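Local coordinates for N6 adenine specific DNA methylase (Encephalitozoon cuniculi, PDB 3Q87), which probably transfers a methyl group from S-adenosylmethionine to the translation termination factor eRF1, as the catalytic subunit of the Mtq2-Trm112 complex, at residues Leu52-Leu57 against Leu65-Leu70. Numbering follows the deposited sequence.
Sequences LNIRAL and LVRADL. With SAM (S-adenosylmethionine), chain D.
The backbones of Leu52 and Ala68 come close, their CA atoms 5.3 Å apart, and then diverge, leaving the CA atoms of Leu57 and Leu65 6.9 Å apart. Asn53 takes the N-cap position of the helix starting at Ile54, where its short amide side chain lets OD1 accept a weak bond from Ala56 N. Arg67 carries the polar part of the contact. Its CG is anti to the backbone N (chi1 170°) and its chain runs extended as far as NE, which reaches Leu52 O at 2.7 Å in a nearly straight bond (175°). The oxygen lies in the guanidinium plane, but the donor sits above the carbonyl plane; NH2 adds only a weak bond to the same oxygen, and NH1 forms salt bridges with Glu117 and Asp120 of the partner chain. A long arginine suits this place because its methylenes also pack against apolar groups: Ile54 CD1 meets Arg67 CD at 3.7 Å, and Leu57 CD1 lies 3.6 Å from Arg67 CB, both side chains crossing the arginine at about a right angle. Beside them, Leu65 CD1 packs against Leu57 O and the CD2 methyls of both leucines approach, branched apolar groups suited to packing helix on strand.

On the cofactor side, Leu52 lays CB over a face of the SAM adenine, 3.8 Å from C5. Leu70 N donates to SAM N1 (2.9 Å), and Asp69 OD1, salt-bridged to Arg109, accepts from SAM N6 (2.9 Å), consistent with selection for adenine.

The contact packs helix 54-58 and the turn before it against strand 65-67, within the beta-alpha-beta unit that begins with strand 46-51 in this Rossmann-like methyltransferase fold. Strand 65-67 lies parallel to strand 46-51, and the sheet runs on into a parallel strand of the partner chain.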
loop_
_atom_site.group_PDB
_atom_site.type_symbol
_atom_site.label_atom_id
_atom_site.label_comp_id
_atom_site.label_asym_id
_atom_site.label_seq_id
_atom_site.Cartn_x
_atom_site.Cartn_y
_atom_site.Cartn_z
ATOM N N LEU B 52 -0.612 -10.701 -0.204
ATOM C CA LEU B 52 -0.868 -11.716 -1.212
ATOM C C LEU B 52 -2.011 -12.622 -0.749
ATOM O O LEU B 52 -2.710 -13.222 -1.561
ATOM C CB LEU B 52 0.402 -12.544 -1.434
ATOM C CG LEU B 52 0.411 -13.519 -2.606
ATOM C CD1 LEU B 52 0.220 -12.734 -3.905
ATOM C CD2 LEU B 52 1.735 -14.284 -2.622
ATOM N N ASN B 53 -2.200 -12.696 0.571
ATOM C CA ASN B 53 -3.143 -13.619 1.203
ATOM C C ASN B 53 -4.563 -13.049 1.349
ATOM O O ASN B 53 -4.826 -12.214 2.222
ATOM C CB ASN B 53 -2.571 -14.025 2.571
ATOM C CG ASN B 53 -3.458 -14.975 3.327
ATOM O OD1 ASN B 53 -4.531 -15.348 2.864
ATOM N ND2 ASN B 53 -3.013 -15.370 4.514
ATOM N N ILE B 54 -5.485 -13.512 0.508
ATOM C CA ILE B 54 -6.818 -12.913 0.477
ATOM C C ILE B 54 -7.610 -13.203 1.760
ATOM O O ILE B 54 -8.390 -12.373 2.235
ATOM C CB ILE B 54 -7.627 -13.359 -0.777
ATOM C CG1 ILE B 54 -8.798 -12.409 -1.007
ATOM C CG2 ILE B 54 -8.107 -14.806 -0.654
ATOM C CD1 ILE B 54 -8.375 -10.984 -1.293
ATOM N N ARG B 55 -7.391 -14.383 2.320
ATOM C CA ARG B 55 -8.038 -14.759 3.563
ATOM C C ARG B 55 -7.747 -13.759 4.683
ATOM O O ARG B 55 -8.644 -13.406 5.435
ATOM C CB ARG B 55 -7.627 -16.172 3.973
ATOM C CG ARG B 55 -8.635 -17.230 3.579
ATOM C CD ARG B 55 -8.044 -18.623 3.674
ATOM N NE ARG B 55 -7.453 -19.016 2.403
ATOM C CZ ARG B 55 -8.055 -19.802 1.520
ATOM N NH1 ARG B 55 -9.257 -20.293 1.790
ATOM N NH2 ARG B 55 -7.452 -20.101 0.376
ATOM N N ALA B 56 -6.500 -13.298 4.786
ATOM C CA ALA B 56 -6.143 -12.318 5.816
ATOM C C ALA B 56 -6.828 -10.993 5.541
ATOM O O ALA B 56 -7.338 -10.346 6.456
ATOM C CB ALA B 56 -4.644 -12.122 5.881
ATOM N N LEU B 57 -6.841 -10.592 4.274
ATOM C CA LEU B 57 -7.479 -9.341 3.898
ATOM C C LEU B 57 -8.969 -9.378 4.220
ATOM O O LEU B 57 -9.542 -8.368 4.601
ATOM C CB LEU B 57 -7.275 -9.030 2.409
ATOM C CG LEU B 57 -5.859 -8.667 1.942
ATOM C CD1 LEU B 57 -5.894 -8.254 0.464
ATOM C CD2 LEU B 57 -5.230 -7.565 2.796
ATOM N N LEU B 65 -7.445 -1.719 1.519
ATOM C CA LEU B 65 -6.917 -3.042 1.249
ATOM C C LEU B 65 -6.662 -3.296 -0.232
ATOM O O LEU B 65 -7.532 -3.053 -1.079
ATOM C CB LEU B 65 -7.867 -4.099 1.817
ATOM C CG LEU B 65 -8.215 -3.900 3.301
ATOM C CD1 LEU B 65 -9.019 -5.077 3.812
ATOM C CD2 LEU B 65 -6.963 -3.707 4.160
ATOM N N VAL B 66 -5.458 -3.781 -0.523
ATOM C CA VAL B 66 -5.079 -4.192 -1.864
ATOM C C VAL B 66 -4.487 -5.586 -1.806
ATOM O O VAL B 66 -3.573 -5.840 -1.021
ATOM C CB VAL B 66 -4.029 -3.230 -2.463
ATOM C CG1 VAL B 66 -3.759 -3.577 -3.942
ATOM C CG2 VAL B 66 -4.503 -1.779 -2.317
ATOM N N ARG B 67 -5.015 -6.511 -2.600
ATOM C CA ARG B 67 -4.326 -7.788 -2.731
ATOM C C ARG B 67 -3.298 -7.620 -3.846
ATOM O O ARG B 67 -3.657 -7.291 -4.974
ATOM C CB ARG B 67 -5.274 -8.936 -3.040
ATOM C CG ARG B 67 -4.500 -10.191 -3.406
ATOM C CD ARG B 67 -5.330 -11.425 -3.328
ATOM N NE ARG B 67 -4.508 -12.630 -3.448
ATOM C CZ ARG B 67 -4.552 -13.461 -4.483
ATOM N NH1 ARG B 67 -5.371 -13.213 -5.493
ATOM N NH2 ARG B 67 -3.775 -14.534 -4.510
ATOM N N ALA B 68 -2.022 -7.794 -3.519
ATOM C CA ALA B 68 -0.960 -7.534 -4.486
ATOM C C ALA B 68 0.283 -8.340 -4.172
ATOM O O ALA B 68 0.499 -8.740 -3.029
ATOM C CB ALA B 68 -0.615 -6.054 -4.505
ATOM N N ASP B 69 1.107 -8.549 -5.198
ATOM C CA ASP B 69 2.386 -9.240 -5.059
ATOM C C ASP B 69 3.463 -8.166 -4.909
ATOM O O ASP B 69 3.789 -7.465 -5.867
ATOM C CB ASP B 69 2.625 -10.126 -6.297
ATOM C CG ASP B 69 3.795 -11.094 -6.129
ATOM O OD1 ASP B 69 4.656 -10.881 -5.248
ATOM O OD2 ASP B 69 3.845 -12.073 -6.892
ATOM N N LEU B 70 3.980 -8.005 -3.693
ATOM C CA LEU B 70 4.923 -6.934 -3.404
ATOM C C LEU B 70 4.405 -5.594 -3.950
ATOM O O LEU B 70 3.296 -5.200 -3.612
ATOM C CB LEU B 70 6.314 -7.263 -3.944
ATOM C CG LEU B 70 7.024 -8.488 -3.353
ATOM C CD1 LEU B 70 8.436 -8.598 -3.925
ATOM C CD2 LEU B 70 7.081 -8.442 -1.836
HETATM N N SAM D . 2.383 -7.683 9.037
HETATM C CA SAM D . 2.049 -8.946 9.710
HETATM C C SAM D . 2.732 -8.977 11.085
HETATM O O SAM D . 2.316 -9.687 12.002
HETATM O OXT SAM D . 3.723 -8.287 11.316
HETATM C CB SAM D . 2.331 -10.222 8.869
HETATM C CG SAM D . 3.775 -10.683 8.548
HETATM S SD SAM D . 4.000 -12.338 7.759
HETATM C CE SAM D . 5.600 -12.871 8.404
HETATM C "C5'" SAM D . 4.449 -11.937 6.052
HETATM C "C4'" SAM D . 3.204 -11.484 5.305
HETATM O "O4'" SAM D . 3.534 -11.216 3.952
HETATM C "C3'" SAM D . 2.101 -12.532 5.300
HETATM O "O3'" SAM D . 0.891 -11.902 5.657
HETATM C "C2'" SAM D . 2.031 -13.007 3.863
HETATM O "O2'" SAM D . 0.735 -13.353 3.435
HETATM C "C1'" SAM D . 2.535 -11.786 3.128
HETATM N N9 SAM D . 3.175 -12.091 1.858
HETATM C C8 SAM D . 3.871 -13.216 1.479
HETATM N N7 SAM D . 4.289 -13.028 0.207
HETATM C C5 SAM D . 3.870 -11.795 -0.207
HETATM C C6 SAM D . 4.014 -11.084 -1.385
HETATM N N6 SAM D . 4.688 -11.618 -2.398
HETATM N N1 SAM D . 3.462 -9.819 -1.503
HETATM C C2 SAM D . 2.763 -9.244 -0.454
HETATM N N3 SAM D . 2.625 -9.958 0.720
HETATM C C4 SAM D . 3.164 -11.200 0.829
#